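PDB 3ZED: RNA-directed RNA polymerase from Infectious pancreatic necrosis virus, which copies the viral RNA genome from nucleoside triphosphates as an RNA-dependent RNA polymerase and probably also becomes covalently attached to the genomic RNA. Local coordinates for residues V556-S564 / F574-R582. Residues are numbered along the deposited sequence; the frame is centred on the assembly and turned at random.
Sequences VELDLLGWS and FVPVLENER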
ATOM      1  N   VAL B 556       0.459 -26.673  -1.068  1.00 35.73           N
ATOM      2  CA  VAL B 556       1.037 -26.161   0.173  1.00 35.01           C
ATOM      3  C   VAL B 556       0.346 -24.803   0.311  1.00 38.59           C
ATOM      4  O   VAL B 556       0.679 -23.871  -0.423  1.00 38.93           O
ATOM      5  CB  VAL B 556       2.591 -26.108   0.197  1.00 38.19           C
ATOM      6  CG1 VAL B 556       3.096 -25.720   1.591  1.00 38.87           C
ATOM      7  CG2 VAL B 556       3.196 -27.440  -0.218  1.00 37.80           C
ATOM      8  N   GLU B 557      -0.711 -24.733   1.137  1.00 33.92           N
ATOM      9  CA  GLU B 557      -1.579 -23.552   1.239  1.00 32.90           C
ATOM     10  C   GLU B 557      -0.999 -22.474   2.159  1.00 35.23           C
ATOM     11  O   GLU B 557      -1.566 -22.134   3.185  1.00 32.42           O
ATOM     12  CB  GLU B 557      -3.000 -23.959   1.654  1.00 34.46           C
ATOM     13  CG  GLU B 557      -3.646 -24.935   0.686  1.00 42.44           C
ATOM     14  CD  GLU B 557      -5.152 -24.992   0.842  1.00 68.62           C
ATOM     15  OE1 GLU B 557      -5.850 -24.149   0.229  1.00 77.75           O
ATOM     16  OE2 GLU B 557      -5.627 -25.833   1.637  1.00 52.36           O
ATOM     17  N   LEU B 558       0.137 -21.902   1.732  1.00 34.44           N
ATOM     18  CA  LEU B 558       0.862 -20.896   2.480  1.00 34.70           C
ATOM     19  C   LEU B 558       0.084 -19.605   2.615  1.00 40.12           C
ATOM     20  O   LEU B 558       0.277 -18.890   3.603  1.00 39.72           O
ATOM     21  CB  LEU B 558       2.194 -20.588   1.784  1.00 34.95           C
ATOM     22  CG  LEU B 558       3.209 -21.703   1.606  1.00 38.77           C
ATOM     23  CD1 LEU B 558       4.385 -21.204   0.774  1.00 38.09           C
ATOM     24  CD2 LEU B 558       3.675 -22.262   2.973  1.00 39.03           C
ATOM     25  N   ASP B 559      -0.766 -19.292   1.601  1.00 36.43           N
ATOM     26  CA  ASP B 559      -1.479 -18.030   1.442  1.00 36.41           C
ATOM     27  C   ASP B 559      -0.440 -16.895   1.529  1.00 38.68           C
ATOM     28  O   ASP B 559      -0.653 -15.882   2.188  1.00 38.42           O
ATOM     29  CB  ASP B 559      -2.654 -17.866   2.428  1.00 39.61           C
ATOM     30  CG  ASP B 559      -3.555 -16.668   2.137  1.00 52.84           C
ATOM     31  OD1 ASP B 559      -3.641 -16.257   0.956  1.00 53.68           O
ATOM     32  OD2 ASP B 559      -4.117 -16.101   3.096  1.00 58.65           O
ATOM     33  N   LEU B 560       0.728 -17.118   0.894  1.00 34.17           N
ATOM     34  CA  LEU B 560       1.823 -16.165   0.869  1.00 33.66           C
ATOM     35  C   LEU B 560       1.430 -15.051  -0.066  1.00 37.23           C
ATOM     36  O   LEU B 560       1.484 -15.220  -1.280  1.00 36.63           O
ATOM     37  CB  LEU B 560       3.122 -16.864   0.422  1.00 34.28           C
ATOM     38  CG  LEU B 560       4.397 -15.991   0.432  1.00 38.83           C
ATOM     39  CD1 LEU B 560       4.917 -15.789   1.857  1.00 39.55           C
ATOM     40  CD2 LEU B 560       5.462 -16.619  -0.408  1.00 40.88           C
ATOM     41  N   LEU B 561       0.938 -13.934   0.507  1.00 34.13           N
ATOM     42  CA  LEU B 561       0.442 -12.783  -0.261  1.00 34.11           C
ATOM     43  C   LEU B 561      -0.643 -13.246  -1.273  1.00 37.16           C
ATOM     44  O   LEU B 561      -0.722 -12.731  -2.383  1.00 35.33           O
ATOM     45  CB  LEU B 561       1.585 -11.987  -0.956  1.00 34.08           C
ATOM     46  CG  LEU B 561       2.795 -11.603  -0.074  1.00 40.10           C
ATOM     47  CD1 LEU B 561       3.802 -10.789  -0.847  1.00 39.68           C
ATOM     48  CD2 LEU B 561       2.361 -10.842   1.164  1.00 44.52           C
ATOM     49  N   GLY B 562      -1.465 -14.217  -0.846  1.00 36.32           N
ATOM     50  CA  GLY B 562      -2.555 -14.778  -1.643  1.00 35.49           C
ATOM     51  C   GLY B 562      -2.213 -15.961  -2.521  1.00 37.88           C
ATOM     52  O   GLY B 562      -3.056 -16.401  -3.299  1.00 37.79           O
ATOM     53  N   TRP B 563      -1.003 -16.502  -2.408  1.00 34.89           N
ATOM     54  CA  TRP B 563      -0.582 -17.628  -3.249  1.00 34.20           C
ATOM     55  C   TRP B 563      -0.300 -18.914  -2.466  1.00 36.67           C
ATOM     56  O   TRP B 563       0.270 -18.882  -1.377  1.00 35.55           O
ATOM     57  CB  TRP B 563       0.698 -17.266  -4.044  1.00 32.74           C
ATOM     58  CG  TRP B 563       0.572 -16.018  -4.854  1.00 32.70           C
ATOM     59  CD1 TRP B 563       0.978 -14.760  -4.496  1.00 35.38           C
ATOM     60  CD2 TRP B 563      -0.081 -15.884  -6.125  1.00 32.09           C
ATOM     61  NE1 TRP B 563       0.648 -13.854  -5.480  1.00 33.85           N
ATOM     62  CE2 TRP B 563      -0.023 -14.512  -6.485  1.00 35.80           C
ATOM     63  CE3 TRP B 563      -0.695 -16.796  -7.011  1.00 32.46           C
ATOM     64  CZ2 TRP B 563      -0.545 -14.034  -7.698  1.00 34.15           C
ATOM     65  CZ3 TRP B 563      -1.199 -16.321  -8.213  1.00 34.05           C
ATOM     66  CH2 TRP B 563      -1.137 -14.954  -8.540  1.00 34.76           C
ATOM     67  N   SER B 564      -0.680 -20.043  -3.069  1.00 32.22           N
ATOM     68  CA  SER B 564      -0.379 -21.410  -2.625  1.00 31.62           C
ATOM     69  C   SER B 564       0.703 -21.964  -3.538  1.00 32.85           C
ATOM     70  O   SER B 564       0.938 -21.407  -4.627  1.00 30.95           O
ATOM     71  CB  SER B 564      -1.616 -22.306  -2.683  1.00 35.48           C
ATOM     72  OG  SER B 564      -2.630 -21.866  -1.807  1.00 46.56           O
ATOM     73  N   PHE B 574       8.327 -25.994  -7.285  1.00 35.02           N
ATOM     74  CA  PHE B 574       7.046 -25.486  -6.835  1.00 33.74           C
ATOM     75  C   PHE B 574       6.709 -24.252  -7.652  1.00 38.21           C
ATOM     76  O   PHE B 574       7.599 -23.442  -7.974  1.00 39.55           O
ATOM     77  CB  PHE B 574       7.060 -25.156  -5.337  1.00 34.68           C
ATOM     78  CG  PHE B 574       7.042 -26.390  -4.482  1.00 35.05           C
ATOM     79  CD1 PHE B 574       5.840 -26.960  -4.083  1.00 36.49           C
ATOM     80  CD2 PHE B 574       8.226 -26.969  -4.049  1.00 36.23           C
ATOM     81  CE1 PHE B 574       5.825 -28.097  -3.268  1.00 37.65           C
ATOM     82  CE2 PHE B 574       8.207 -28.124  -3.260  1.00 38.95           C
ATOM     83  CZ  PHE B 574       7.009 -28.680  -2.877  1.00 36.41           C
ATOM     84  N   VAL B 575       5.439 -24.139  -8.023  1.00 32.90           N
ATOM     85  CA  VAL B 575       4.921 -23.017  -8.810  1.00 32.72           C
ATOM     86  C   VAL B 575       3.729 -22.404  -8.045  1.00 37.59           C
ATOM     87  O   VAL B 575       3.078 -23.126  -7.286  1.00 37.38           O
ATOM     88  CB  VAL B 575       4.548 -23.434 -10.257  1.00 34.75           C
ATOM     89  CG1 VAL B 575       5.778 -23.915 -11.020  1.00 34.83           C
ATOM     90  CG2 VAL B 575       3.444 -24.501 -10.274  1.00 34.05           C
ATOM     91  N   PRO B 576       3.412 -21.102  -8.208  1.00 33.34           N
ATOM     92  CA  PRO B 576       2.266 -20.566  -7.476  1.00 31.90           C
ATOM     93  C   PRO B 576       0.927 -20.837  -8.158  1.00 35.44           C
ATOM     94  O   PRO B 576       0.817 -20.874  -9.386  1.00 34.53           O
ATOM     95  CB  PRO B 576       2.541 -19.066  -7.455  1.00 32.23           C
ATOM     96  CG  PRO B 576       3.284 -18.805  -8.733  1.00 35.59           C
ATOM     97  CD  PRO B 576       4.072 -20.055  -9.024  1.00 32.69           C
ATOM     98  N   VAL B 577      -0.097 -20.972  -7.332  1.00 31.39           N
ATOM     99  CA  VAL B 577      -1.491 -21.019  -7.733  1.00 30.78           C
ATOM    100  C   VAL B 577      -2.228 -20.090  -6.763  1.00 33.38           C
ATOM    101  O   VAL B 577      -1.967 -20.102  -5.529  1.00 29.76           O
ATOM    102  CB  VAL B 577      -2.161 -22.423  -7.853  1.00 34.02           C
ATOM    103  CG1 VAL B 577      -1.509 -23.262  -8.938  1.00 33.08           C
ATOM    104  CG2 VAL B 577      -2.233 -23.172  -6.515  1.00 33.59           C
ATOM    105  N   LEU B 578      -3.121 -19.270  -7.312  1.00 30.64           N
ATOM    106  CA  LEU B 578      -3.882 -18.347  -6.479  1.00 30.82           C
ATOM    107  C   LEU B 578      -4.631 -19.123  -5.417  1.00 35.98           C
ATOM    108  O   LEU B 578      -5.215 -20.159  -5.758  1.00 37.25           O
ATOM    109  CB  LEU B 578      -4.867 -17.533  -7.348  1.00 30.37           C
ATOM    110  CG  LEU B 578      -5.582 -16.396  -6.622  1.00 32.73           C
ATOM    111  CD1 LEU B 578      -4.579 -15.305  -6.163  1.00 31.76           C
ATOM    112  CD2 LEU B 578      -6.623 -15.792  -7.508  1.00 33.58           C
ATOM    113  N   GLU B 579      -4.593 -18.656  -4.142  1.00 33.72           N
ATOM    114  CA  GLU B 579      -5.318 -19.287  -3.038  0.53 34.05           C
ATOM    115  C   GLU B 579      -6.755 -19.561  -3.485  1.00 35.66           C
ATOM    116  O   GLU B 579      -7.373 -18.678  -4.083  1.00 34.02           O
ATOM    117  CB  GLU B 579      -5.287 -18.392  -1.788  0.53 35.75           C
ATOM    118  CG  GLU B 579      -5.259 -19.178  -0.483  0.53 50.98           C
ATOM    119  CD  GLU B 579      -3.979 -19.938  -0.191  0.53 69.59           C
ATOM    120  OE1 GLU B 579      -2.934 -19.609  -0.793  0.53 66.78           O
ATOM    121  OE2 GLU B 579      -4.024 -20.896   0.611  0.53 70.19           O
ATOM    122  N   ASN B 580      -7.249 -20.791  -3.273  1.00 32.85           N
ATOM    123  CA  ASN B 580      -8.571 -21.260  -3.718  1.00 33.64           C
ATOM    124  C   ASN B 580      -9.742 -20.271  -3.483  1.00 37.60           C
ATOM    125  O   ASN B 580     -10.488 -20.001  -4.430  1.00 34.90           O
ATOM    126  CB  ASN B 580      -8.926 -22.619  -3.121  1.00 32.51           C
ATOM    127  CG  ASN B 580     -10.244 -23.164  -3.655  1.00 48.47           C
ATOM    128  OD1 ASN B 580     -10.429 -23.353  -4.854  1.00 36.71           O
ATOM    129  ND2 ASN B 580     -11.234 -23.293  -2.799  1.00 39.37           N
ATOM    130  N   GLU B 581      -9.899 -19.744  -2.265  1.00 36.05           N
ATOM    131  CA  GLU B 581     -10.999 -18.821  -1.922  1.00 36.44           C
ATOM    132  C   GLU B 581     -10.972 -17.552  -2.794  1.00 39.80           C
ATOM    133  O   GLU B 581     -12.020 -17.104  -3.246  1.00 41.07           O
ATOM    134  CB  GLU B 581     -10.932 -18.451  -0.435  1.00 38.13           C
ATOM    135  CG  GLU B 581     -12.266 -18.038   0.168  1.00 54.13           C
ATOM    136  CD  GLU B 581     -12.211 -17.805   1.671  1.00 85.73           C
ATOM    137  OE1 GLU B 581     -11.675 -16.753   2.096  1.00 77.93           O
ATOM    138  OE2 GLU B 581     -12.684 -18.687   2.425  1.00 86.98           O
ATOM    139  N   ARG B 582      -9.787 -17.000  -3.039  1.00 34.89           N
ATOM    140  CA  ARG B 582      -9.594 -15.834  -3.910  1.00 35.36           C
ATOM    141  C   ARG B 582      -9.920 -16.179  -5.371  1.00 37.22           C
ATOM    142  O   ARG B 582     -10.565 -15.390  -6.057  1.00 35.91           O
ATOM    143  CB  ARG B 582      -8.141 -15.331  -3.824  1.00 33.21           C
ATOM    144  CG  ARG B 582      -7.785 -14.788  -2.465  1.00 37.58           C
ATOM    145  CD  ARG B 582      -6.419 -14.145  -2.532  1.00 43.57           C
ATOM    146  NE  ARG B 582      -5.957 -13.825  -1.186  1.00 56.95           N
ATOM    147  CZ  ARG B 582      -5.355 -12.692  -0.848  1.00 75.95           C
ATOM    148  NH1 ARG B 582      -5.121 -11.755  -1.764  1.00 56.52           N
ATOM    149  NH2 ARG B 582      -4.963 -12.492   0.405  1.00 70.95           N
TER
HETATM  150  O   HOH W   1      -5.278 -22.818  -2.333  1.00 45.63           O
HETATM  151  O   HOH W   2      -6.231 -15.768   0.440  1.00 48.77           O
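S564 and V577 form an antiparallel hydrogen-bonded pair in which each backbone N-H reaches the other's carbonyl: S564 N to V577 O, 2.8 Å, and V577 N to S564 O. Beyond the non-hydrogen-bonded pair W563–L578, E579 N donates to G562 O at 2.9 Å, nearly straight at 171°. These bonds join strand 563-568 to strand 573-578 in a three-stranded antiparallel sheet of the thumb region. Strand 556-560 runs into strand 563-568 through a type I' turn, with a G1 bulge where D559 and L560 both face W563.

Polar side chains converge on E579, the N-cap residue of helix 580-588; it has an alternate conformer, so its carboxylate contacts hold for the modelled one. A bend about CB-CG (chi2 69°) folds the carboxylate back to S564, whose OG donates to E579 OE1 at a doubtfully short 2.5 Å. OE1 also lies 3.1 Å from D559 CA, and OE2 rests against E557 CB. Carboxylates crowd here: E557 OE1 is 3.7 Å from E579 OE2, their planes nearly parallel. One water donates to E557 OE1 and S564 OG while accepting from N580 N. A second sits between D559 OD1, to which it donates, and R582 NE, doubtfully close; the direct ion pair is long, the oxygen well out of the guanidinium plane. G562 CA lies 3.5 Å above the plane of the R582 guanidinium, over its centre.

Apolar contacts centre on W563. With CG turned away from its own N (chi1 -172°), L578 brings CD1 over one face of the six-membered ring, a CH-pi contact 4.1 Å from the centroid. P576 CB meets CE3 obliquely.

R519, salt-bridged to E579 OE2, would help E579 stay ionised, whereas nearby E557 and D559 may raise its proton affinity, so geometry leaves the cluster's charge unsettled. Repulsion is probably eased by R519 and S564 at E579 and by the waters at E557 and D559.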